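Nitrophorin Cim l NP (Cimex lectularius, PDB 2IMQ) carries nitric oxide on a heme in the saliva of the bed bug and releases it into the victim during feeding, so that blood vessels dilate. Local coordinates at residues Pro4-Val9 with Lys277-Leu282; Val88-Lys93 with Phe122-Lys127; Lys127-Thr132 with Phe165-Gly170. All blocks are in the same frame, centred on the assembly; numbering follows the deposited sequence.

Interaction 1: residues Pro4-Val9 with Lys277-Leu282; sequences PAQLSV and KFRVTL
Gln6 and Thr281 face each other across an antiparallel strand pair that brings the two ends of the chain together in one sheet of the beta-sandwich, the DNase I-like fold of the inositol polyphosphate 5-phosphatases. Their side chains lie side by side and point the same way. The Gln6 chain runs extended beyond CG (chi2 -176°), and its NE2 gives a nearly straight bond to Thr281 OG1 at 3.0 Å, with the hydroxyl oxygen in the plane of the amide. Arg279, on the same face, crosses Gln6 obliquely: its aliphatic part does the touching, CD lying 3.2 Å from Gln6 OE1, while the chain bends at chi3 (-59°) and the guanidinium plane stands 38° from the amide.

The other face carries Leu7, Val9, Phe278 and Val280, all buried. Leu7 sets CB against Val280 CG2 at 4.1 Å, and its CG lies 3.8 Å from Leu282 CD1. These side chains look into the sandwich, where Phe129 of strand 127-135 meets Leu7 and Val9, and Phe165 and Phe167 of strand 165-169 meet Val280.

In the backbone, Leu7 pairs with Val280 and Val9 with Phe278, two hydrogen bonds each. Beyond the last bridge Leu282 N still reaches Ala5 O at 2.9 Å, so the pairing runs to the C-terminal residue, whose carboxylate O is hydrogen-bonded by Lys253. Leu282 itself packs against the backbone of the opposite segment: CD1 lies 3.6 Å from Ala5 O, and CD2 is 3.3 Å from Pro4 O.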
loop_
_atom_site.group_PDB
_atom_site.type_symbol
_atom_site.label_atom_id
_atom_site.label_comp_id
_atom_site.label_asym_id
_atom_site.label_seq_id
_atom_site.Cartn_x
_atom_site.Cartn_y
_atom_site.Cartn_z
ATOM N N PRO A 4 -10.828 22.329 5.677
ATOM C CA PRO A 4 -11.069 21.682 6.970
ATOM C C PRO A 4 -9.776 21.600 7.749
ATOM O O PRO A 4 -8.686 21.751 7.201
ATOM C CB PRO A 4 -11.546 20.277 6.596
ATOM C CG PRO A 4 -10.888 20.013 5.293
ATOM C CD PRO A 4 -10.911 21.360 4.565
ATOM N N ALA A 5 -9.905 21.397 9.041
ATOM C CA ALA A 5 -8.747 21.268 9.889
ATOM C C ALA A 5 -8.074 19.918 9.617
ATOM O O ALA A 5 -6.863 19.842 9.647
ATOM C CB ALA A 5 -9.145 21.347 11.319
ATOM N N GLN A 6 -8.870 18.867 9.424
ATOM C CA GLN A 6 -8.334 17.511 9.224
ATOM C C GLN A 6 -9.017 16.773 8.091
ATOM O O GLN A 6 -10.149 17.084 7.714
ATOM C CB GLN A 6 -8.484 16.675 10.496
ATOM C CG GLN A 6 -7.827 17.278 11.705
ATOM C CD GLN A 6 -7.892 16.393 12.932
ATOM O OE1 GLN A 6 -8.984 16.046 13.383
ATOM N NE2 GLN A 6 -6.715 16.026 13.487
ATOM N N LEU A 7 -8.332 15.752 7.570
ATOM C CA LEU A 7 -8.907 14.878 6.611
ATOM C C LEU A 7 -8.568 13.455 7.021
ATOM O O LEU A 7 -7.550 13.204 7.714
ATOM C CB LEU A 7 -8.377 15.185 5.202
ATOM C CG LEU A 7 -8.708 16.564 4.611
ATOM C CD1 LEU A 7 -7.899 16.865 3.402
ATOM C CD2 LEU A 7 -10.186 16.642 4.318
ATOM N N SER A 8 -9.388 12.521 6.567
ATOM C CA SER A 8 -9.107 11.082 6.755
ATOM C C SER A 8 -8.739 10.392 5.453
ATOM O O SER A 8 -9.215 10.742 4.389
ATOM C CB SER A 8 -10.281 10.379 7.386
ATOM O OG SER A 8 -11.418 10.500 6.607
ATOM N N VAL A 9 -7.823 9.444 5.573
ATOM C CA VAL A 9 -7.291 8.718 4.445
ATOM C C VAL A 9 -7.347 7.261 4.814
ATOM O O VAL A 9 -6.947 6.892 5.924
ATOM C CB VAL A 9 -5.781 9.083 4.163
ATOM C CG1 VAL A 9 -5.214 8.275 2.974
ATOM C CG2 VAL A 9 -5.639 10.564 3.979
ATOM N N LYS A 277 -5.806 3.357 8.223
ATOM C CA LYS A 277 -6.688 4.504 8.338
ATOM C C LYS A 277 -5.910 5.560 9.072
ATOM O O LYS A 277 -5.306 5.300 10.115
ATOM C CB LYS A 277 -8.001 4.187 9.090
ATOM C CG LYS A 277 -8.775 3.026 8.525
ATOM C CD LYS A 277 -10.056 2.742 9.323
ATOM C CE LYS A 277 -10.741 1.500 8.832
ATOM N NZ LYS A 277 -12.023 1.308 9.601
ATOM N N PHE A 278 -5.922 6.772 8.519
ATOM C CA PHE A 278 -5.170 7.905 9.085
ATOM C C PHE A 278 -6.044 9.119 9.192
ATOM O O PHE A 278 -6.945 9.300 8.383
ATOM C CB PHE A 278 -4.021 8.286 8.150
ATOM C CG PHE A 278 -3.092 7.160 7.833
ATOM C CD1 PHE A 278 -3.321 6.364 6.724
ATOM C CD2 PHE A 278 -1.948 6.972 8.577
ATOM C CE1 PHE A 278 -2.434 5.338 6.404
ATOM C CE2 PHE A 278 -1.034 5.929 8.202
ATOM C CZ PHE A 278 -1.341 5.123 7.149
ATOM N N ARG A 279 -5.663 9.978 10.114
ATOM C CA ARG A 279 -6.199 11.332 10.175
ATOM C C ARG A 279 -5.025 12.296 10.011
ATOM O O ARG A 279 -4.048 12.191 10.738
ATOM C CB ARG A 279 -6.875 11.552 11.487
ATOM C CG ARG A 279 -7.458 12.920 11.729
ATOM C CD ARG A 279 -8.070 13.012 13.134
ATOM N NE ARG A 279 -9.117 12.016 13.313
ATOM C CZ ARG A 279 -9.337 11.322 14.425
ATOM N NH1 ARG A 279 -8.560 11.475 15.500
ATOM N NH2 ARG A 279 -10.338 10.444 14.458
ATOM N N VAL A 280 -5.101 13.159 9.004
ATOM C CA VAL A 280 -4.070 14.163 8.770
ATOM C C VAL A 280 -4.554 15.545 9.165
ATOM O O VAL A 280 -5.743 15.842 9.016
ATOM C CB VAL A 280 -3.556 14.130 7.306
ATOM C CG1 VAL A 280 -3.175 12.713 6.907
ATOM C CG2 VAL A 280 -4.513 14.686 6.340
ATOM N N THR A 281 -3.646 16.348 9.710
ATOM C CA THR A 281 -3.976 17.716 10.178
ATOM C C THR A 281 -3.370 18.691 9.205
ATOM O O THR A 281 -2.163 18.742 9.008
ATOM C CB THR A 281 -3.446 17.913 11.601
ATOM O OG1 THR A 281 -4.062 16.945 12.453
ATOM C CG2 THR A 281 -3.832 19.282 12.173
ATOM N N LEU A 282 -4.207 19.457 8.531
ATOM C CA LEU A 282 -3.734 20.376 7.492
ATOM C C LEU A 282 -2.968 21.581 8.041
ATOM O O LEU A 282 -2.130 22.172 7.352
ATOM C CB LEU A 282 -4.905 20.912 6.702
ATOM C CG LEU A 282 -5.538 19.959 5.695
ATOM C CD1 LEU A 282 -6.048 18.725 6.337
ATOM C CD2 LEU A 282 -6.677 20.634 4.890
ATOM O OXT LEU A 282 -3.181 21.980 9.184
#

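Interaction 2: residues Val88-Lys93 with Phe122-Lys127. With HEM (protoporphyrin IX containing Fe), chain B.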
loop_
_atom_site.group_PDB
_atom_site.type_symbol
_atom_site.label_atom_id
_atom_site.label_comp_id
_atom_site.label_asym_id
_atom_site.label_seq_id
_atom_site.Cartn_x
_atom_site.Cartn_y
_atom_site.Cartn_z
ATOM N N VAL A 88 -6.302 6.167 -6.791
ATOM C CA VAL A 88 -6.565 7.128 -5.754
ATOM C C VAL A 88 -7.944 7.748 -5.998
ATOM O O VAL A 88 -8.198 8.199 -7.116
ATOM C CB VAL A 88 -5.469 8.222 -5.689
ATOM C CG1 VAL A 88 -5.747 9.138 -4.567
ATOM C CG2 VAL A 88 -4.088 7.562 -5.491
ATOM N N TYR A 89 -8.760 7.763 -4.959
ATOM C CA TYR A 89 -10.079 8.382 -4.973
ATOM C C TYR A 89 -10.099 9.489 -3.942
ATOM O O TYR A 89 -9.467 9.415 -2.885
ATOM C CB TYR A 89 -11.154 7.355 -4.570
ATOM C CG TYR A 89 -11.256 6.163 -5.426
ATOM C CD1 TYR A 89 -10.583 5.011 -5.092
ATOM C CD2 TYR A 89 -12.024 6.150 -6.569
ATOM C CE1 TYR A 89 -10.688 3.876 -5.870
ATOM C CE2 TYR A 89 -12.137 5.018 -7.346
ATOM C CZ TYR A 89 -11.461 3.852 -6.988
ATOM O OH TYR A 89 -11.517 2.737 -7.778
ATOM N N CYS A 90 -10.889 10.545 -4.242
ATOM C CA CYS A 90 -11.070 11.599 -3.281
ATOM C C CYS A 90 -12.504 12.065 -3.343
ATOM O O CYS A 90 -13.087 12.057 -4.412
ATOM C CB CYS A 90 -10.126 12.759 -3.589
ATOM S SG CYS A 90 -10.149 14.202 -2.439
ATOM N N LEU A 91 -13.062 12.441 -2.211
ATOM C CA LEU A 91 -14.437 13.007 -2.240
ATOM C C LEU A 91 -14.450 14.211 -3.156
ATOM O O LEU A 91 -13.600 15.102 -3.049
ATOM C CB LEU A 91 -14.920 13.348 -0.847
ATOM C CG LEU A 91 -15.282 12.186 0.092
ATOM C CD1 LEU A 91 -15.591 12.696 1.447
ATOM C CD2 LEU A 91 -16.377 11.314 -0.440
ATOM N N GLU A 92 -15.406 14.205 -4.078
ATOM C CA GLU A 92 -15.532 15.275 -5.052
ATOM C C GLU A 92 -15.626 16.665 -4.402
ATOM O O GLU A 92 -15.122 17.627 -4.946
ATOM C CB GLU A 92 -16.769 15.000 -5.909
ATOM C CG GLU A 92 -17.199 16.141 -6.806
ATOM C CD GLU A 92 -16.136 16.559 -7.783
ATOM O OE1 GLU A 92 -15.357 15.672 -8.215
ATOM O OE2 GLU A 92 -16.086 17.773 -8.101
ATOM N N LYS A 93 -16.224 16.757 -3.231
ATOM C CA LYS A 93 -16.376 18.059 -2.562
ATOM C C LYS A 93 -15.050 18.771 -2.216
ATOM O O LYS A 93 -15.031 19.957 -1.987
ATOM C CB LYS A 93 -17.262 17.921 -1.329
ATOM C CG LYS A 93 -16.630 17.166 -0.211
ATOM C CD LYS A 93 -17.380 17.355 1.077
ATOM C CE LYS A 93 -16.942 16.340 2.100
ATOM N NZ LYS A 93 -17.923 16.212 3.198
ATOM N N PHE A 122 -1.462 14.946 -5.763
ATOM C CA PHE A 122 -2.551 15.959 -5.986
ATOM C C PHE A 122 -2.644 16.875 -4.810
ATOM O O PHE A 122 -2.184 16.581 -3.697
ATOM C CB PHE A 122 -3.901 15.246 -6.215
ATOM C CG PHE A 122 -4.421 14.519 -4.997
ATOM C CD1 PHE A 122 -5.279 15.154 -4.138
ATOM C CD2 PHE A 122 -4.060 13.177 -4.726
ATOM C CE1 PHE A 122 -5.746 14.545 -3.025
ATOM C CE2 PHE A 122 -4.532 12.545 -3.583
ATOM C CZ PHE A 122 -5.366 13.221 -2.735
ATOM N N THR A 123 -3.239 18.045 -5.057
ATOM C CA THR A 123 -3.312 19.035 -4.029
ATOM C C THR A 123 -4.753 19.375 -3.733
ATOM O O THR A 123 -5.540 19.610 -4.644
ATOM C CB THR A 123 -2.594 20.304 -4.546
ATOM O OG1 THR A 123 -1.179 20.055 -4.622
ATOM C CG2 THR A 123 -2.767 21.450 -3.589
ATOM N N ILE A 124 -5.092 19.405 -2.450
ATOM C CA ILE A 124 -6.382 19.898 -1.983
ATOM C C ILE A 124 -6.136 20.816 -0.813
ATOM O O ILE A 124 -5.297 20.551 0.040
ATOM C CB ILE A 124 -7.434 18.767 -1.645
ATOM C CG1 ILE A 124 -6.886 17.735 -0.668
ATOM C CG2 ILE A 124 -7.841 18.096 -2.916
ATOM C CD1 ILE A 124 -7.949 16.734 -0.192
ATOM N N TYR A 125 -6.857 21.942 -0.801
ATOM C CA TYR A 125 -6.713 22.926 0.250
ATOM C C TYR A 125 -5.267 23.380 0.400
ATOM O O TYR A 125 -4.759 23.582 1.513
ATOM C CB TYR A 125 -7.301 22.399 1.546
ATOM C CG TYR A 125 -8.727 21.912 1.403
ATOM C CD1 TYR A 125 -9.050 20.561 1.496
ATOM C CD2 TYR A 125 -9.782 22.816 1.214
ATOM C CE1 TYR A 125 -10.336 20.122 1.378
ATOM C CE2 TYR A 125 -11.092 22.378 1.091
ATOM C CZ TYR A 125 -11.376 21.044 1.183
ATOM O OH TYR A 125 -12.684 20.619 1.088
ATOM N N ASN A 126 -4.603 23.486 -0.734
ATOM C CA ASN A 126 -3.241 23.896 -0.803
ATOM C C ASN A 126 -2.227 23.001 -0.067
ATOM O O ASN A 126 -1.143 23.433 0.241
ATOM C CB ASN A 126 -3.128 25.335 -0.305
ATOM C CG ASN A 126 -1.912 26.009 -0.821
ATOM O OD1 ASN A 126 -1.536 25.816 -1.980
ATOM N ND2 ASN A 126 -1.242 26.783 0.046
ATOM N N LYS A 127 -2.597 21.745 0.165
ATOM C CA LYS A 127 -1.708 20.721 0.723
ATOM C C LYS A 127 -1.530 19.615 -0.289
ATOM O O LYS A 127 -2.511 19.154 -0.872
ATOM C CB LYS A 127 -2.314 20.148 1.990
ATOM C CG LYS A 127 -2.561 21.124 3.101
ATOM C CD LYS A 127 -1.296 21.744 3.597
ATOM C CE LYS A 127 -1.568 22.966 4.476
ATOM N NZ LYS A 127 -1.189 24.191 3.739
HETATM C CHA HEM B . -8.641 -1.271 -12.599
HETATM C CHB HEM B . -8.348 -3.076 -8.110
HETATM C CHC HEM B . -7.009 -7.331 -9.919
HETATM C CHD HEM B . -6.971 -5.537 -14.336
HETATM C C1A HEM B . -8.719 -1.371 -11.240
HETATM C C2A HEM B . -9.147 -0.340 -10.324
HETATM C C3A HEM B . -9.022 -0.858 -9.075
HETATM C C4A HEM B . -8.556 -2.211 -9.180
HETATM C CMA HEM B . -9.385 -0.153 -7.781
HETATM C CAA HEM B . -9.655 1.078 -10.668
HETATM C CBA HEM B . -11.199 0.915 -10.677
HETATM C CGA HEM B . -11.893 2.207 -11.084
HETATM O O1A HEM B . -11.940 2.497 -12.278
HETATM O O2A HEM B . -12.458 2.917 -10.216
HETATM C C1B HEM B . -7.978 -4.379 -8.226
HETATM C C2B HEM B . -7.822 -5.297 -7.123
HETATM C C3B HEM B . -7.458 -6.479 -7.606
HETATM C C4B HEM B . -7.385 -6.351 -9.039
HETATM C CMB HEM B . -8.081 -4.783 -5.751
HETATM C CAB HEM B . -7.148 -7.769 -6.864
HETATM C CBB HEM B . -7.606 -7.983 -5.623
HETATM C C1C HEM B . -6.906 -7.284 -11.279
HETATM C C2C HEM B . -6.455 -8.333 -12.158
HETATM C C3C HEM B . -6.515 -7.835 -13.390
HETATM C C4C HEM B . -6.858 -6.449 -13.314
HETATM C CMC HEM B . -6.182 -9.794 -11.782
HETATM C CAC HEM B . -6.176 -8.569 -14.680
HETATM C CBC HEM B . -4.972 -9.090 -14.901
HETATM C C1D HEM B . -7.366 -4.221 -14.251
HETATM C C2D HEM B . -7.379 -3.314 -15.373
HETATM C C3D HEM B . -7.920 -2.022 -14.852
HETATM C C4D HEM B . -8.164 -2.228 -13.448
HETATM C CMD HEM B . -6.976 -3.624 -16.815
HETATM C CAD HEM B . -8.098 -0.762 -15.716
HETATM C CBD HEM B . -9.242 -1.068 -16.669
HETATM C CGD HEM B . -9.730 0.189 -17.321
HETATM O O1D HEM B . -10.686 0.069 -18.154
HETATM O O2D HEM B . -9.157 1.271 -17.001
HETATM N NA HEM B . -8.378 -2.515 -10.529
HETATM N NB HEM B . -7.680 -5.045 -9.382
HETATM N NC HEM B . -7.109 -6.153 -12.010
HETATM N ND HEM B . -7.815 -3.529 -13.132
HETATM FE FE HEM B . -7.880 -4.358 -11.289
#
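Val88 and Phe122 meet in the interior of the beta-sandwich, where strand 84-91 of one sheet faces strand 116-124 of the other. The short strand segments run nearly parallel, at 14°, with axes 10.7 Å apart, and no hydrogen bond joins them; the two segments meet mainly through side chains.

The close part is small and apolar. Val88 CG1, anti to its backbone N (chi1 -177°), comes to 3.7 Å from Phe122 CE2, the two side chains crossing at a slant. Cys90, two residues further along the strand, places SG 4.0 Å from Ile124 CD1 and obliquely against the Phe122 ring, a sulfur-aromatic contact with the centroid 5.5 Å away. Leu76 adds to this packing from the neighbouring strand 73-80.

Toward the type I' turn Ile124-Lys127 the contact thins out. Exposed Lys93 meets Tyr125 only through its backbone, O lying 3.9 Å from the phenol OH, which is hydrogen-bonded with His94 ND1. On the reverse side of strand 84-91, the Tyr89 side chain leaves on the side away from 122-127, and its ring lies in the heme pocket. There its OH donates a hydrogen bond to propionate oxygen O2A of the heme at 2.6 Å, with O2A at the ring edge, in its plane.

Interaction 3: residues Lys127-Thr132 with Phe165-Gly170; sequences KRFSFT and FLFWIG
Thr132 holds CG2 anti to its backbone N, and Trp168 does the same with CG (chi1 -166°); together these torsions lay the methyl over the indole. CG2 sits 3.5 Å from the centroid of the five-membered ring, a CH-pi contact squarely over the face. On the opposite side of the sheet Phe129, Phe131, Phe165 and Phe167 all set CG anti to the carbonyl carbon, and the rings meet as register neighbours. Phe131 and Phe167 lie side by side, planes 17° apart but slid until they barely overlap, CE2 of the first 3.4 Å from CD1 of the second. The Phe129 and Phe165 ring planes are 38° apart, an oblique pair, with Phe165 CD1 over the Phe129 face near its rim, 3.5 Å from CZ.

Five backbone bonds join these parallel central strands, from Phe165 N to Arg128 O through to Ile169 N to Thr132 O, the last 2.8 Å long. A water donates to Phe167 O and also bonds Thr132 OG1, which is also hydrogen-bonded with Leu154 O.

The two faces thus differ in chemistry. The phenylalanine face packs into the sandwich against strands 6-17 and 39-46, largely through apolar side chains, whereas the Thr132 face combines hydrophobic cover with hydrogen bonds: Ser130 OG reaches Ser121 and Ser163, and Trp168 NE1 reaches Ser134, so buried polar groups there have partners.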
loop_
_atom_site.group_PDB
_atom_site.type_symbol
_atom_site.label_atom_id
_atom_site.label_comp_id
_atom_site.label_asym_id
_atom_site.label_seq_id
_atom_site.Cartn_x
_atom_site.Cartn_y
_atom_site.Cartn_z
ATOM N N LYS A 127 -2.597 21.745 0.165
ATOM C CA LYS A 127 -1.708 20.721 0.723
ATOM C C LYS A 127 -1.530 19.615 -0.289
ATOM O O LYS A 127 -2.511 19.154 -0.872
ATOM C CB LYS A 127 -2.314 20.148 1.990
ATOM C CG LYS A 127 -2.561 21.124 3.101
ATOM C CD LYS A 127 -1.296 21.744 3.597
ATOM C CE LYS A 127 -1.568 22.966 4.476
ATOM N NZ LYS A 127 -1.189 24.191 3.739
ATOM N N ARG A 128 -0.277 19.178 -0.458
ATOM C CA ARG A 128 0.059 18.192 -1.470
ATOM C C ARG A 128 0.154 16.798 -0.889
ATOM O O ARG A 128 0.865 16.580 0.057
ATOM C CB ARG A 128 1.347 18.499 -2.222
ATOM C CG ARG A 128 1.522 17.650 -3.462
ATOM C CD ARG A 128 1.814 18.404 -4.632
ATOM N NE ARG A 128 1.937 17.671 -5.862
ATOM C CZ ARG A 128 1.059 17.662 -6.831
ATOM N NH1 ARG A 128 -0.129 18.250 -6.679
ATOM N NH2 ARG A 128 1.343 17.028 -7.963
ATOM N N PHE A 129 -0.647 15.908 -1.457
ATOM C CA PHE A 129 -0.652 14.457 -1.132
ATOM C C PHE A 129 0.115 13.689 -2.184
ATOM O O PHE A 129 -0.017 13.971 -3.369
ATOM C CB PHE A 129 -2.088 13.901 -1.117
ATOM C CG PHE A 129 -2.906 14.335 0.039
ATOM C CD1 PHE A 129 -3.455 15.619 0.088
ATOM C CD2 PHE A 129 -3.168 13.474 1.080
ATOM C CE1 PHE A 129 -4.226 16.034 1.164
ATOM C CE2 PHE A 129 -3.934 13.868 2.148
ATOM C CZ PHE A 129 -4.478 15.173 2.177
ATOM N N SER A 130 0.882 12.676 -1.760
ATOM C CA SER A 130 1.512 11.744 -2.675
ATOM C C SER A 130 1.276 10.351 -2.129
ATOM O O SER A 130 1.461 10.121 -0.968
ATOM C CB SER A 130 3.039 11.988 -2.816
ATOM O OG SER A 130 3.324 13.259 -3.408
ATOM N N PHE A 131 0.899 9.502 -3.043
ATOM C CA PHE A 131 0.738 8.053 -2.820
ATOM C C PHE A 131 1.645 7.256 -3.731
ATOM O O PHE A 131 1.605 7.424 -4.947
ATOM C CB PHE A 131 -0.713 7.622 -3.068
ATOM C CG PHE A 131 -1.671 8.186 -2.067
ATOM C CD1 PHE A 131 -2.165 9.482 -2.210
ATOM C CD2 PHE A 131 -1.971 7.496 -0.917
ATOM C CE1 PHE A 131 -3.011 9.999 -1.261
ATOM C CE2 PHE A 131 -2.818 8.015 0.020
ATOM C CZ PHE A 131 -3.325 9.279 -0.136
ATOM N N THR A 132 2.479 6.393 -3.143
ATOM C CA THR A 132 3.398 5.552 -3.844
ATOM C C THR A 132 3.059 4.099 -3.616
ATOM O O THR A 132 2.739 3.698 -2.517
ATOM C CB THR A 132 4.831 5.815 -3.337
ATOM O OG1 THR A 132 5.162 7.150 -3.664
ATOM C CG2 THR A 132 5.873 4.903 -3.963
ATOM N N PHE A 165 1.740 15.445 2.719
ATOM C CA PHE A 165 1.302 14.099 3.221
ATOM C C PHE A 165 1.703 13.031 2.223
ATOM O O PHE A 165 1.333 13.109 1.043
ATOM C CB PHE A 165 -0.222 14.095 3.382
ATOM C CG PHE A 165 -0.757 15.258 4.200
ATOM C CD1 PHE A 165 -1.481 16.252 3.610
ATOM C CD2 PHE A 165 -0.553 15.312 5.554
ATOM C CE1 PHE A 165 -1.985 17.306 4.400
ATOM C CE2 PHE A 165 -1.049 16.322 6.345
ATOM C CZ PHE A 165 -1.752 17.338 5.743
ATOM N N LEU A 166 2.454 12.051 2.711
ATOM C CA LEU A 166 2.973 10.991 1.880
ATOM C C LEU A 166 2.650 9.647 2.440
ATOM O O LEU A 166 2.777 9.402 3.642
ATOM C CB LEU A 166 4.471 11.087 1.706
ATOM C CG LEU A 166 4.939 12.413 1.075
ATOM C CD1 LEU A 166 5.385 13.246 2.137
ATOM C CD2 LEU A 166 5.967 12.150 0.019
ATOM N N PHE A 167 2.230 8.774 1.560
ATOM C CA PHE A 167 1.926 7.359 1.892
ATOM C C PHE A 167 2.597 6.446 0.890
ATOM O O PHE A 167 2.615 6.734 -0.295
ATOM C CB PHE A 167 0.401 7.165 1.867
ATOM C CG PHE A 167 -0.302 8.093 2.837
ATOM C CD1 PHE A 167 -0.765 9.339 2.433
ATOM C CD2 PHE A 167 -0.438 7.748 4.171
ATOM C CE1 PHE A 167 -1.352 10.194 3.367
ATOM C CE2 PHE A 167 -1.014 8.607 5.097
ATOM C CZ PHE A 167 -1.462 9.841 4.671
ATOM N N TRP A 168 3.126 5.338 1.367
ATOM C CA TRP A 168 3.757 4.371 0.511
ATOM C C TRP A 168 3.143 3.054 0.945
ATOM O O TRP A 168 3.252 2.637 2.102
ATOM C CB TRP A 168 5.260 4.348 0.766
ATOM C CG TRP A 168 6.101 3.634 -0.250
ATOM C CD1 TRP A 168 5.875 2.461 -0.858
ATOM C CD2 TRP A 168 7.301 4.129 -0.796
ATOM N NE1 TRP A 168 6.883 2.159 -1.741
ATOM C CE2 TRP A 168 7.782 3.183 -1.714
ATOM C CE3 TRP A 168 8.069 5.292 -0.567
ATOM C CZ2 TRP A 168 8.934 3.372 -2.412
ATOM C CZ3 TRP A 168 9.232 5.454 -1.282
ATOM C CH2 TRP A 168 9.636 4.511 -2.184
ATOM N N ILE A 169 2.487 2.410 0.000
ATOM C CA ILE A 169 1.651 1.220 0.264
ATOM C C ILE A 169 1.940 0.133 -0.745
ATOM O O ILE A 169 2.069 0.398 -1.936
ATOM C CB ILE A 169 0.149 1.569 0.252
ATOM C CG1 ILE A 169 -0.273 2.259 -1.049
ATOM C CG2 ILE A 169 -0.169 2.427 1.475
ATOM C CD1 ILE A 169 -1.825 2.448 -1.107
ATOM N N GLY A 170 2.052 -1.089 -0.249
ATOM C CA GLY A 170 2.300 -2.229 -1.097
ATOM C C GLY A 170 3.205 -3.190 -0.370
ATOM O O GLY A 170 3.559 -3.015 0.802
HETATM O O HOH W 1 4.235 8.909 -1.642
#

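From the N terminus, the chain starts at 4-9, and its last residues, 277-282, return to pair with it, so interaction 1 closes a loop around nearly the whole protein. Interactions 2 and 3 nest inside it and follow one another in series: 88-93 meets 122-127 across the sandwich, then 127-132 pairs with 165-170. Lys127 belongs to both, where the hairpin of strands 116-124 and 127-135 turns. Interaction 1 joins two neighbouring strands of the six-stranded sheet and interaction 3 two of the five-stranded one, while interaction 2 bridges the two sheets. All three touch: Leu7 CD1 packs on Ile124 CD1, Val280 on Phe165, and Phe122 O is hydrogen-bonded to the backbone N of Phe129.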